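Local coordinates for protein N-isopropylammelide isopropylaminohydrolase (PDB 6NBO) that is a zinc-binding member of the amidohydrolase family, built on a TIM-barrel fold, at residues A53-L58 and V384-V389; A114-G119 and K393-N398; Y228-I233 and V246-A251; F252-L257 and A264-M269. One frame throughout, in Å; residues are numbered along the deposited sequence.

Contact 1. Residues A53-L58 and V384-V389; sequences AGAIAL and VRRLVV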
loop_
_atom_site.group_PDB
_atom_site.type_symbol
_atom_site.label_atom_id
_atom_site.label_comp_id
_atom_site.label_asym_id
_atom_site.label_seq_id
_atom_site.Cartn_x
_atom_site.Cartn_y
_atom_site.Cartn_z
ATOM N N ALA A 53 11.975 20.917 16.887
ATOM C CA ALA A 53 11.951 22.302 16.402
ATOM C C ALA A 53 10.599 22.676 15.793
ATOM O O ALA A 53 10.519 23.410 14.805
ATOM C CB ALA A 53 13.083 22.552 15.404
ATOM N N GLY A 54 9.522 22.172 16.391
ATOM C CA GLY A 54 8.190 22.552 15.976
ATOM C C GLY A 54 7.699 21.889 14.715
ATOM O O GLY A 54 6.661 22.296 14.187
ATOM N N ALA A 55 8.409 20.883 14.217
ATOM C CA ALA A 55 7.988 20.180 13.017
ATOM C C ALA A 55 6.702 19.400 13.268
ATOM O O ALA A 55 6.383 19.013 14.395
ATOM C CB ALA A 55 9.071 19.208 12.552
ATOM N N ILE A 56 5.967 19.152 12.186
ATOM C CA ILE A 56 4.859 18.202 12.249
ATOM C C ILE A 56 5.412 16.788 12.335
ATOM O O ILE A 56 6.310 16.404 11.575
ATOM C CB ILE A 56 3.929 18.370 11.036
ATOM C CG1 ILE A 56 2.991 19.557 11.257
ATOM C CG2 ILE A 56 3.147 17.054 10.774
ATOM C CD1 ILE A 56 2.069 19.851 10.088
ATOM N N ALA A 57 4.888 16.007 13.276
ATOM C CA ALA A 57 5.191 14.589 13.379
ATOM C C ALA A 57 4.055 13.793 12.746
ATOM O O ALA A 57 2.886 13.968 13.108
ATOM C CB ALA A 57 5.395 14.165 14.839
ATOM N N LEU A 58 4.399 12.947 11.793
ATOM C CA LEU A 58 3.481 12.037 11.129
ATOM C C LEU A 58 3.774 10.607 11.556
ATOM O O LEU A 58 4.930 10.260 11.815
ATOM C CB LEU A 58 3.619 12.136 9.600
ATOM C CG LEU A 58 3.341 13.477 8.932
ATOM C CD1 LEU A 58 3.741 13.440 7.435
ATOM C CD2 LEU A 58 1.876 13.878 9.094
ATOM N N VAL A 384 10.732 17.675 2.501
ATOM C CA VAL A 384 11.652 16.570 2.744
ATOM C C VAL A 384 11.391 15.998 4.128
ATOM O O VAL A 384 11.019 16.726 5.054
ATOM C CB VAL A 384 13.109 17.053 2.602
ATOM C CG1 VAL A 384 13.453 18.059 3.693
ATOM C CG2 VAL A 384 14.079 15.880 2.645
ATOM N N ARG A 385 11.527 14.678 4.269
ATOM C CA ARG A 385 11.423 14.088 5.603
ATOM C C ARG A 385 12.674 14.467 6.385
ATOM O O ARG A 385 13.765 13.940 6.131
ATOM C CB ARG A 385 11.267 12.569 5.544
ATOM C CG ARG A 385 10.220 12.042 4.586
ATOM C CD ARG A 385 8.866 12.742 4.705
ATOM N NE ARG A 385 8.612 13.656 3.590
ATOM C CZ ARG A 385 8.038 13.292 2.443
ATOM N NH1 ARG A 385 7.660 12.035 2.247
ATOM N NH2 ARG A 385 7.838 14.193 1.490
ATOM N N ARG A 386 12.535 15.398 7.323
ATOM C CA ARG A 386 13.695 15.812 8.102
ATOM C C ARG A 386 14.248 14.656 8.930
ATOM O O ARG A 386 15.471 14.507 9.070
ATOM C CB ARG A 386 13.326 16.979 9.008
ATOM C CG ARG A 386 14.542 17.492 9.761
ATOM C CD ARG A 386 14.145 18.213 11.010
ATOM N NE ARG A 386 13.449 19.452 10.706
ATOM C CZ ARG A 386 12.755 20.138 11.603
ATOM N NH1 ARG A 386 12.669 19.689 12.851
ATOM N NH2 ARG A 386 12.145 21.263 11.251
ATOM N N LEU A 387 13.365 13.824 9.469
ATOM C CA LEU A 387 13.734 12.697 10.319
ATOM C C LEU A 387 12.777 11.554 10.039
ATOM O O LEU A 387 11.570 11.772 9.927
ATOM C CB LEU A 387 13.660 13.058 11.809
ATOM C CG LEU A 387 14.039 11.933 12.784
ATOM C CD1 LEU A 387 15.523 11.612 12.662
ATOM C CD2 LEU A 387 13.704 12.318 14.215
ATOM N N VAL A 388 13.309 10.343 9.901
ATOM C CA VAL A 388 12.485 9.142 9.854
ATOM C C VAL A 388 12.973 8.231 10.966
ATOM O O VAL A 388 14.171 7.922 11.048
ATOM C CB VAL A 388 12.532 8.431 8.488
ATOM C CG1 VAL A 388 11.600 7.218 8.496
ATOM C CG2 VAL A 388 12.124 9.392 7.360
ATOM N N VAL A 389 12.051 7.842 11.841
ATOM C CA VAL A 389 12.287 6.846 12.876
ATOM C C VAL A 389 11.449 5.634 12.524
ATOM O O VAL A 389 10.262 5.767 12.201
ATOM C CB VAL A 389 11.909 7.378 14.268
ATOM C CG1 VAL A 389 12.138 6.302 15.321
ATOM C CG2 VAL A 389 12.698 8.642 14.573
#
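The guanidinium group of R386 is set with one face on A55 CB, while A53 CB meets it obliquely. The tight part is at A55, whose CB lies 3.6 Å from R386 NH1 and 3.9 Å from R386 CZ. A53 CB is 3.9 Å from R386 NH1. CG anti to the backbone N (chi1 -176°) and an extended chi2 carry the R386 chain toward 53-58, and a bend at chi3 (-68°) sets the guanidinium against A55. Both segments belong to the junction of the barrel with the beta region formed by the chain ends, as is usual in amidohydrolases: 53-58 runs into strand 56-66, and 384-389 into strand 387-390. Strand 367-370 lies between these strands; at the contact A55 CA and R386 CA are 8.7 Å apart. No hydrogen bond crosses the contact; the polar end of R386 is instead held by its NH1, which is bonded to the carbonyl O of G52, just ahead of 53-58. On the looser side, A53 is exposed and R386 partly exposed, whereas A55, under one face of the guanidinium, is buried.

Contact 2. Residues A114-G119 and K393-N398; sequences AFLAAG and KIVARN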
loop_
_atom_site.group_PDB
_atom_site.type_symbol
_atom_site.label_atom_id
_atom_site.label_comp_id
_atom_site.label_asym_id
_atom_site.label_seq_id
_atom_site.Cartn_x
_atom_site.Cartn_y
_atom_site.Cartn_z
ATOM N N ALA A 114 14.203 3.526 -0.764
ATOM C CA ALA A 114 13.768 4.886 -1.082
ATOM C C ALA A 114 12.442 5.213 -0.399
ATOM O O ALA A 114 12.231 6.349 0.058
ATOM C CB ALA A 114 13.640 5.067 -2.600
ATOM N N PHE A 115 11.524 4.248 -0.351
ATOM C CA PHE A 115 10.308 4.425 0.439
ATOM C C PHE A 115 10.652 4.783 1.887
ATOM O O PHE A 115 10.150 5.772 2.435
ATOM C CB PHE A 115 9.466 3.149 0.384
ATOM C CG PHE A 115 8.469 3.105 -0.766
ATOM C CD1 PHE A 115 7.339 3.915 -0.754
ATOM C CD2 PHE A 115 8.648 2.233 -1.832
ATOM C CE1 PHE A 115 6.402 3.863 -1.783
ATOM C CE2 PHE A 115 7.705 2.175 -2.883
ATOM C CZ PHE A 115 6.593 2.996 -2.854
ATOM N N LEU A 116 11.529 3.996 2.507
ATOM C CA LEU A 116 11.929 4.251 3.894
ATOM C C LEU A 116 12.522 5.648 4.056
ATOM O O LEU A 116 12.148 6.387 4.976
ATOM C CB LEU A 116 12.926 3.189 4.355
ATOM C CG LEU A 116 13.349 3.267 5.832
ATOM C CD1 LEU A 116 12.122 3.168 6.774
ATOM C CD2 LEU A 116 14.360 2.191 6.149
ATOM N N ALA A 117 13.432 6.043 3.158
ATOM C CA ALA A 117 14.057 7.359 3.279
ATOM C C ALA A 117 13.032 8.487 3.184
ATOM O O ALA A 117 13.235 9.570 3.752
ATOM C CB ALA A 117 15.134 7.537 2.202
ATOM N N ALA A 118 11.946 8.266 2.451
ATOM C CA ALA A 118 10.851 9.221 2.334
ATOM C C ALA A 118 9.746 8.979 3.362
ATOM O O ALA A 118 8.635 9.503 3.197
ATOM C CB ALA A 118 10.257 9.174 0.916
ATOM N N GLY A 119 10.015 8.194 4.414
ATOM C CA GLY A 119 9.085 8.091 5.534
ATOM C C GLY A 119 8.075 6.954 5.485
ATOM O O GLY A 119 7.224 6.874 6.379
ATOM N N LYS A 393 14.108 3.340 15.864
ATOM C CA LYS A 393 15.478 3.612 15.457
ATOM C C LYS A 393 15.494 4.699 14.395
ATOM O O LYS A 393 14.683 4.680 13.476
ATOM C CB LYS A 393 16.142 2.351 14.910
ATOM C CG LYS A 393 16.263 1.238 15.941
ATOM C CD LYS A 393 17.058 0.081 15.390
ATOM C CE LYS A 393 17.139 -1.056 16.396
ATOM N NZ LYS A 393 15.806 -1.691 16.602
ATOM N N ILE A 394 16.427 5.639 14.524
ATOM C CA ILE A 394 16.598 6.667 13.507
ATOM C C ILE A 394 17.189 6.023 12.259
ATOM O O ILE A 394 18.289 5.463 12.299
ATOM C CB ILE A 394 17.493 7.798 14.023
ATOM C CG1 ILE A 394 16.801 8.552 15.162
ATOM C CG2 ILE A 394 17.850 8.727 12.894
ATOM C CD1 ILE A 394 17.696 9.491 15.928
ATOM N N VAL A 395 16.471 6.112 11.142
ATOM C CA VAL A 395 16.903 5.464 9.909
ATOM C C VAL A 395 17.168 6.438 8.771
ATOM O O VAL A 395 17.829 6.054 7.787
ATOM C CB VAL A 395 15.891 4.389 9.454
ATOM C CG1 VAL A 395 15.830 3.267 10.448
ATOM C CG2 VAL A 395 14.487 4.995 9.236
ATOM N N ALA A 396 16.686 7.673 8.837
ATOM C CA ALA A 396 16.895 8.597 7.735
ATOM C C ALA A 396 16.866 10.024 8.256
ATOM O O ALA A 396 16.161 10.334 9.219
ATOM C CB ALA A 396 15.833 8.410 6.646
ATOM N N ARG A 397 17.649 10.887 7.616
ATOM C CA ARG A 397 17.600 12.313 7.886
ATOM C C ARG A 397 17.659 13.053 6.563
ATOM O O ARG A 397 18.408 12.664 5.664
ATOM C CB ARG A 397 18.759 12.790 8.784
ATOM C CG ARG A 397 18.761 12.238 10.203
ATOM C CD ARG A 397 19.951 12.820 10.971
ATOM N NE ARG A 397 20.053 12.295 12.329
ATOM C CZ ARG A 397 19.360 12.762 13.364
ATOM N NH1 ARG A 397 18.508 13.764 13.200
ATOM N NH2 ARG A 397 19.529 12.235 14.568
ATOM N N ASN A 398 16.862 14.113 6.457
ATOM C CA ASN A 398 16.801 14.971 5.275
ATOM C C ASN A 398 16.691 14.141 3.998
ATOM O O ASN A 398 17.359 14.371 2.989
ATOM C CB ASN A 398 17.985 15.934 5.263
ATOM C CG ASN A 398 17.901 16.933 6.407
ATOM O OD1 ASN A 398 16.814 17.428 6.733
ATOM N ND2 ASN A 398 19.028 17.202 7.045
#
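L116 and V395 meet between the end of helix 104-117 and strand 393-397, their side chains crossing at about a right angle. From CB, the L116 chain runs to CG anti to the backbone N (chi1 -175°), and from there every atom meets the same methyl, V395 CG2. L116 CG lies 4.0 Å from it; of the two branches, L116 CD1 comes to 3.9 Å and L116 CD2 to 4.2 Å, so that one valine methyl is set against the whole fork of the leucine. One residue further along the strand, A396 CB rests against the helix backbone itself, 3.9 Å from A117 CA. Here strand and helix come close, with A117 CA and A396 CA 5.4 Å apart, and the small alanines permit it.

V395 and A396 form a classic beta bulge opposite V388 of the neighbouring strand 387-390, which is consistent with both turning toward the helix. The helix stops at the same place: G119, with positive phi, is the C-prime residue of a Schellman motif, with T120 N bonded to F115 O and G119 N to L116 O. L401 of the short strand 400-401 touches L116, A117 and A396 and extends the apolar patch.

No hydrogen bond spans the two segments, and the residues that touch are buried or partly so. The chemistry is that of methyl groups and a backbone CA meeting in van der Waals contact, which implies that close fit and exclusion of water hold the barrel helix against the C-terminal strands.

Contact 3. Residues Y228-I233 and V246-A251; sequences YSLDLI and VTISHA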
loop_
_atom_site.group_PDB
_atom_site.type_symbol
_atom_site.label_atom_id
_atom_site.label_comp_id
_atom_site.label_asym_id
_atom_site.label_seq_id
_atom_site.Cartn_x
_atom_site.Cartn_y
_atom_site.Cartn_z
ATOM N N TYR A 228 -20.605 -6.982 -11.872
ATOM C CA TYR A 228 -20.897 -8.405 -11.760
ATOM C C TYR A 228 -19.782 -9.145 -11.027
ATOM O O TYR A 228 -20.046 -9.948 -10.125
ATOM C CB TYR A 228 -21.118 -9.002 -13.151
ATOM C CG TYR A 228 -21.109 -10.515 -13.161
ATOM C CD1 TYR A 228 -22.257 -11.248 -12.860
ATOM C CD2 TYR A 228 -19.942 -11.208 -13.441
ATOM C CE1 TYR A 228 -22.236 -12.642 -12.857
ATOM C CE2 TYR A 228 -19.908 -12.576 -13.428
ATOM C CZ TYR A 228 -21.048 -13.291 -13.142
ATOM O OH TYR A 228 -20.977 -14.661 -13.133
ATOM N N SER A 229 -18.525 -8.918 -11.426
ATOM C CA SER A 229 -17.424 -9.621 -10.780
ATOM C C SER A 229 -17.330 -9.250 -9.310
ATOM O O SER A 229 -17.103 -10.117 -8.458
ATOM C CB SER A 229 -16.101 -9.310 -11.483
ATOM O OG SER A 229 -16.035 -9.927 -12.749
ATOM N N LEU A 230 -17.485 -7.962 -9.001
ATOM C CA LEU A 230 -17.457 -7.511 -7.610
ATOM C C LEU A 230 -18.539 -8.197 -6.783
ATOM O O LEU A 230 -18.287 -8.637 -5.653
ATOM C CB LEU A 230 -17.620 -5.990 -7.557
ATOM C CG LEU A 230 -17.513 -5.345 -6.169
ATOM C CD1 LEU A 230 -16.269 -5.845 -5.416
ATOM C CD2 LEU A 230 -17.502 -3.826 -6.282
ATOM N N ASP A 231 -19.749 -8.309 -7.332
ATOM C CA ASP A 231 -20.816 -9.003 -6.616
ATOM C C ASP A 231 -20.429 -10.443 -6.314
ATOM O O ASP A 231 -20.667 -10.937 -5.205
ATOM C CB ASP A 231 -22.112 -8.961 -7.424
ATOM C CG ASP A 231 -23.194 -9.840 -6.819
ATOM O OD1 ASP A 231 -23.612 -9.566 -5.684
ATOM O OD2 ASP A 231 -23.611 -10.816 -7.466
ATOM N N LEU A 232 -19.848 -11.134 -7.303
ATOM C CA LEU A 232 -19.385 -12.504 -7.093
ATOM C C LEU A 232 -18.370 -12.570 -5.963
ATOM O O LEU A 232 -18.454 -13.442 -5.089
ATOM C CB LEU A 232 -18.764 -13.064 -8.375
ATOM C CG LEU A 232 -19.666 -13.552 -9.503
ATOM C CD1 LEU A 232 -18.801 -14.149 -10.601
ATOM C CD2 LEU A 232 -20.649 -14.583 -8.981
ATOM N N ILE A 233 -17.392 -11.665 -5.978
ATOM C CA ILE A 233 -16.349 -11.645 -4.957
ATOM C C ILE A 233 -16.955 -11.421 -3.573
ATOM O O ILE A 233 -16.611 -12.108 -2.603
ATOM C CB ILE A 233 -15.312 -10.568 -5.309
ATOM C CG1 ILE A 233 -14.511 -11.005 -6.543
ATOM C CG2 ILE A 233 -14.400 -10.282 -4.121
ATOM C CD1 ILE A 233 -13.817 -9.860 -7.258
ATOM N N VAL A 246 -10.591 -9.345 2.658
ATOM C CA VAL A 246 -10.585 -9.150 1.209
ATOM C C VAL A 246 -10.421 -7.667 0.903
ATOM O O VAL A 246 -11.055 -6.817 1.535
ATOM C CB VAL A 246 -11.874 -9.712 0.565
ATOM C CG1 VAL A 246 -11.954 -9.335 -0.928
ATOM C CG2 VAL A 246 -11.924 -11.220 0.731
ATOM N N THR A 247 -9.551 -7.362 -0.058
ATOM C CA THR A 247 -9.302 -6.017 -0.550
ATOM C C THR A 247 -9.561 -6.022 -2.049
ATOM O O THR A 247 -9.203 -6.985 -2.746
ATOM C CB THR A 247 -7.844 -5.600 -0.247
ATOM O OG1 THR A 247 -7.631 -5.635 1.167
ATOM C CG2 THR A 247 -7.509 -4.206 -0.780
ATOM N N ILE A 248 -10.202 -4.967 -2.543
ATOM C CA ILE A 248 -10.400 -4.766 -3.977
ATOM C C ILE A 248 -9.480 -3.646 -4.422
ATOM O O ILE A 248 -9.612 -2.509 -3.954
ATOM C CB ILE A 248 -11.854 -4.404 -4.320
ATOM C CG1 ILE A 248 -12.825 -5.343 -3.603
ATOM C CG2 ILE A 248 -12.036 -4.440 -5.851
ATOM C CD1 ILE A 248 -12.728 -6.779 -4.062
ATOM N N SER A 249 -8.564 -3.944 -5.345
ATOM C CA SER A 249 -7.674 -2.913 -5.865
ATOM C C SER A 249 -8.228 -2.331 -7.161
ATOM O O SER A 249 -8.730 -3.066 -8.017
ATOM C CB SER A 249 -6.273 -3.475 -6.107
ATOM O OG SER A 249 -5.572 -3.654 -4.874
ATOM N N HIS A 250 -8.102 -1.003 -7.292
ATOM C CA HIS A 250 -8.478 -0.189 -8.447
ATOM C C HIS A 250 -9.987 0.048 -8.469
ATOM O O HIS A 250 -10.439 1.164 -8.190
ATOM C CB HIS A 250 -7.963 -0.820 -9.743
ATOM C CG HIS A 250 -6.481 -1.042 -9.736
ATOM N ND1 HIS A 250 -5.593 -0.089 -9.277
ATOM C CD2 HIS A 250 -5.734 -2.116 -10.082
ATOM C CE1 HIS A 250 -4.361 -0.560 -9.364
ATOM N NE2 HIS A 250 -4.416 -1.786 -9.855
ATOM N N ALA A 251 -10.774 -0.986 -8.769
ATOM C CA ALA A 251 -12.229 -0.911 -8.647
ATOM C C ALA A 251 -12.809 0.225 -9.485
ATOM O O ALA A 251 -13.734 0.919 -9.055
ATOM C CB ALA A 251 -12.650 -0.770 -7.184
#
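Helix 228-233 and strand 246-250 run nearly antiparallel, at 165° between their N-to-C directions, with their axes 11.0 Å apart at closest approach. That spacing is filled by four buried aliphatic side chains, two from each element. I248 stands between the two helix residues: its CD1 lies 3.9 Å from L230 CD1 and also 3.9 Å from I233 CG2. The same L230 methyl is 3.9 Å from I248 CG1, so it lies alongside the last bond of the isoleucine. L230 reaches this position because its CG is anti to the backbone N (chi1 -176°), swinging the branch inward although its CB does not point at the strand. I233, whose CB does, presents its short branch, and CG2 serves both strand residues, with V246 CG1 at 4.1 Å. Each of these pairs meets at a slant.

The arrangement is one beta-alpha-beta unit of the TIM barrel: strand 215-219 leads into helix 223-239, which packs on the outside and returns the chain to the parallel strand 246-250. L217 and L219 of the preceding strand touch I233 and I248 respectively and continue the same apolar layer.

On the other side of the strand T247 and S249 make polar contacts. S249 OG is hydrogen-bonded to D216 OD1 and to H65 ND1, while T247 OG1 bonds to R124 NH1. H250, at the C-terminal end of the strand, is a zinc ligand together with D304; D304 is shared with the second zinc site, to which H65 belongs. The I248 side chain, pointing to the helix, is about 11 Å from a zinc ion.

Contact 4. Residues F252-L257 and A264-M269; sequences FCLGDL and ALLARM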
loop_
_atom_site.group_PDB
_atom_site.type_symbol
_atom_site.label_atom_id
_atom_site.label_comp_id
_atom_site.label_asym_id
_atom_site.label_seq_id
_atom_site.Cartn_x
_atom_site.Cartn_y
_atom_site.Cartn_z
ATOM N N PHE A 252 -12.262 0.405 -10.697
ATOM C CA PHE A 252 -12.700 1.478 -11.587
ATOM C C PHE A 252 -14.207 1.460 -11.824
ATOM O O PHE A 252 -14.808 2.520 -12.042
ATOM C CB PHE A 252 -11.985 1.378 -12.939
ATOM C CG PHE A 252 -10.490 1.365 -12.846
ATOM C CD1 PHE A 252 -9.827 2.142 -11.910
ATOM C CD2 PHE A 252 -9.746 0.577 -13.705
ATOM C CE1 PHE A 252 -8.441 2.127 -11.832
ATOM C CE2 PHE A 252 -8.367 0.556 -13.636
ATOM C CZ PHE A 252 -7.711 1.334 -12.701
ATOM N N CYS A 253 -14.835 0.281 -11.810
ATOM C CA CYS A 253 -16.262 0.235 -12.126
ATOM C C CYS A 253 -17.096 1.040 -11.140
ATOM O O CYS A 253 -18.202 1.468 -11.488
ATOM C CB CYS A 253 -16.761 -1.213 -12.168
ATOM S SG CYS A 253 -16.709 -2.097 -10.583
ATOM N N LEU A 254 -16.584 1.271 -9.928
ATOM C CA LEU A 254 -17.300 2.081 -8.952
ATOM C C LEU A 254 -17.402 3.537 -9.387
ATOM O O LEU A 254 -18.241 4.271 -8.857
ATOM C CB LEU A 254 -16.615 1.976 -7.580
ATOM C CG LEU A 254 -16.642 0.601 -6.888
ATOM C CD1 LEU A 254 -15.780 0.580 -5.612
ATOM C CD2 LEU A 254 -18.073 0.191 -6.561
ATOM N N GLY A 255 -16.576 3.972 -10.336
ATOM C CA GLY A 255 -16.765 5.265 -10.962
ATOM C C GLY A 255 -17.656 5.258 -12.182
ATOM O O GLY A 255 -18.074 6.328 -12.634
ATOM N N ASP A 256 -17.974 4.076 -12.724
ATOM C CA ASP A 256 -18.869 3.961 -13.879
ATOM C C ASP A 256 -20.339 3.853 -13.496
ATOM O O ASP A 256 -21.211 4.288 -14.262
ATOM C CB ASP A 256 -18.522 2.723 -14.714
ATOM C CG ASP A 256 -17.147 2.791 -15.332
ATOM O OD1 ASP A 256 -16.768 3.855 -15.856
ATOM O OD2 ASP A 256 -16.444 1.766 -15.308
ATOM N N LEU A 257 -20.637 3.269 -12.343
ATOM C CA LEU A 257 -22.004 2.899 -12.010
ATOM C C LEU A 257 -22.843 4.108 -11.617
ATOM O O LEU A 257 -22.335 5.102 -11.094
ATOM C CB LEU A 257 -22.005 1.887 -10.866
ATOM C CG LEU A 257 -21.360 0.541 -11.179
ATOM C CD1 LEU A 257 -21.341 -0.315 -9.930
ATOM C CD2 LEU A 257 -22.111 -0.152 -12.294
ATOM N N ALA A 264 -24.998 0.658 -3.166
ATOM C CA ALA A 264 -25.387 -0.671 -2.696
ATOM C C ALA A 264 -24.178 -1.597 -2.614
ATOM O O ALA A 264 -24.052 -2.387 -1.668
ATOM C CB ALA A 264 -26.470 -1.265 -3.605
ATOM N N LEU A 265 -23.271 -1.511 -3.590
ATOM C CA LEU A 265 -22.058 -2.312 -3.512
ATOM C C LEU A 265 -21.168 -1.828 -2.377
ATOM O O LEU A 265 -20.617 -2.634 -1.622
ATOM C CB LEU A 265 -21.304 -2.265 -4.842
ATOM C CG LEU A 265 -21.912 -3.050 -6.001
ATOM C CD1 LEU A 265 -21.236 -2.630 -7.285
ATOM C CD2 LEU A 265 -21.726 -4.539 -5.769
ATOM N N LEU A 266 -21.022 -0.512 -2.240
ATOM C CA LEU A 266 -20.190 0.019 -1.169
ATOM C C LEU A 266 -20.745 -0.364 0.195
ATOM O O LEU A 266 -19.982 -0.641 1.125
ATOM C CB LEU A 266 -20.088 1.536 -1.292
ATOM C CG LEU A 266 -19.280 2.090 -2.456
ATOM C CD1 LEU A 266 -19.455 3.609 -2.470
ATOM C CD2 LEU A 266 -17.805 1.699 -2.330
ATOM N N ALA A 267 -22.077 -0.376 0.336
ATOM C CA ALA A 267 -22.676 -0.783 1.603
ATOM C C ALA A 267 -22.278 -2.209 1.952
ATOM O O ALA A 267 -21.931 -2.499 3.101
ATOM C CB ALA A 267 -24.200 -0.645 1.545
ATOM N N ARG A 268 -22.273 -3.100 0.957
ATOM C CA ARG A 268 -21.876 -4.483 1.196
ATOM C C ARG A 268 -20.408 -4.574 1.565
ATOM O O ARG A 268 -20.039 -5.331 2.473
ATOM C CB ARG A 268 -22.169 -5.334 -0.038
ATOM C CG ARG A 268 -23.661 -5.492 -0.293
ATOM C CD ARG A 268 -23.921 -6.060 -1.672
ATOM N NE ARG A 268 -23.399 -7.415 -1.808
ATOM C CZ ARG A 268 -23.347 -8.068 -2.958
ATOM N NH1 ARG A 268 -23.779 -7.475 -4.059
ATOM N NH2 ARG A 268 -22.858 -9.299 -3.006
ATOM N N MET A 269 -19.553 -3.820 0.863
ATOM C CA MET A 269 -18.139 -3.802 1.209
ATOM C C MET A 269 -17.921 -3.317 2.638
ATOM O O MET A 269 -17.119 -3.894 3.380
ATOM C CB MET A 269 -17.375 -2.929 0.208
ATOM C CG MET A 269 -17.529 -3.434 -1.228
ATOM S SD MET A 269 -16.939 -2.256 -2.444
ATOM C CE MET A 269 -15.241 -2.188 -1.951
#
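All four leucines of the contact carry CG anti to the carbonyl carbon (chi1 -66° in L254, -73° in L265), and this common setting sends their forks into the interface between the short, weakly bonded helix about 253-256 and helix 259-272. The L254 branches then serve different neighbours. CD1 meets L266 CD2 at 4.0 Å, the two side chains crossing at a slant, and lies more loosely by M269 SD, at 4.4 Å. CD2 faces L265 CD1, at 4.3 Å. The closest approach is between L257 and L265, whose CD1 atoms are 3.5 Å apart, a tight methyl contact, with the two leucines at about a right angle to each other. L265 CD1 is thus shared by both leucines of 252-257. L266 reaches in with the end of its side chain, its CB being directed along the interface and not across it.

The contact lies just beyond the end of strand 246-250, where the chain leaves the barrel strand, makes the short turn of helix and then enters the outer helix 259-272. Neighbouring helices enlarge the apolar cluster: A227 touches L257, L234 touches M269, and C292 and A295 of helix 289-295 lie against L266. D256 is engaged outside the contact: its OD2 forms a salt bridge with R222 and also accepts from the backbone N of G223.

Four leucines and a methionine make up the interface, all buried except the partly exposed L257, and no hydrogen bond crosses it. Its cohesion therefore rests on dispersion forces and on burial of hydrocarbon and thioether surface, without directional bonds between the segments.

Overall arrangement
Contacts 3 and 4 lie on one side of the chain's centre and contacts 1 and 2 on the opposite side. Contacts 2, 3 and 4 are buried and apolar; contact 1, partly buried, is the one that sets a charged group against methyls. Contact 1 holds strand 387-390 and contact 2 its neighbour 393-397, probably hydrogen-bonded through V388 O and V395 N (2.9 Å), and R385 NH1 bonds to A118 O. Contacts 3 and 4 follow each other along the chain and merge their apolar layers through L230, while D231 and R268 form a salt bridge between their helices. Contact 3 alone includes a zinc ligand.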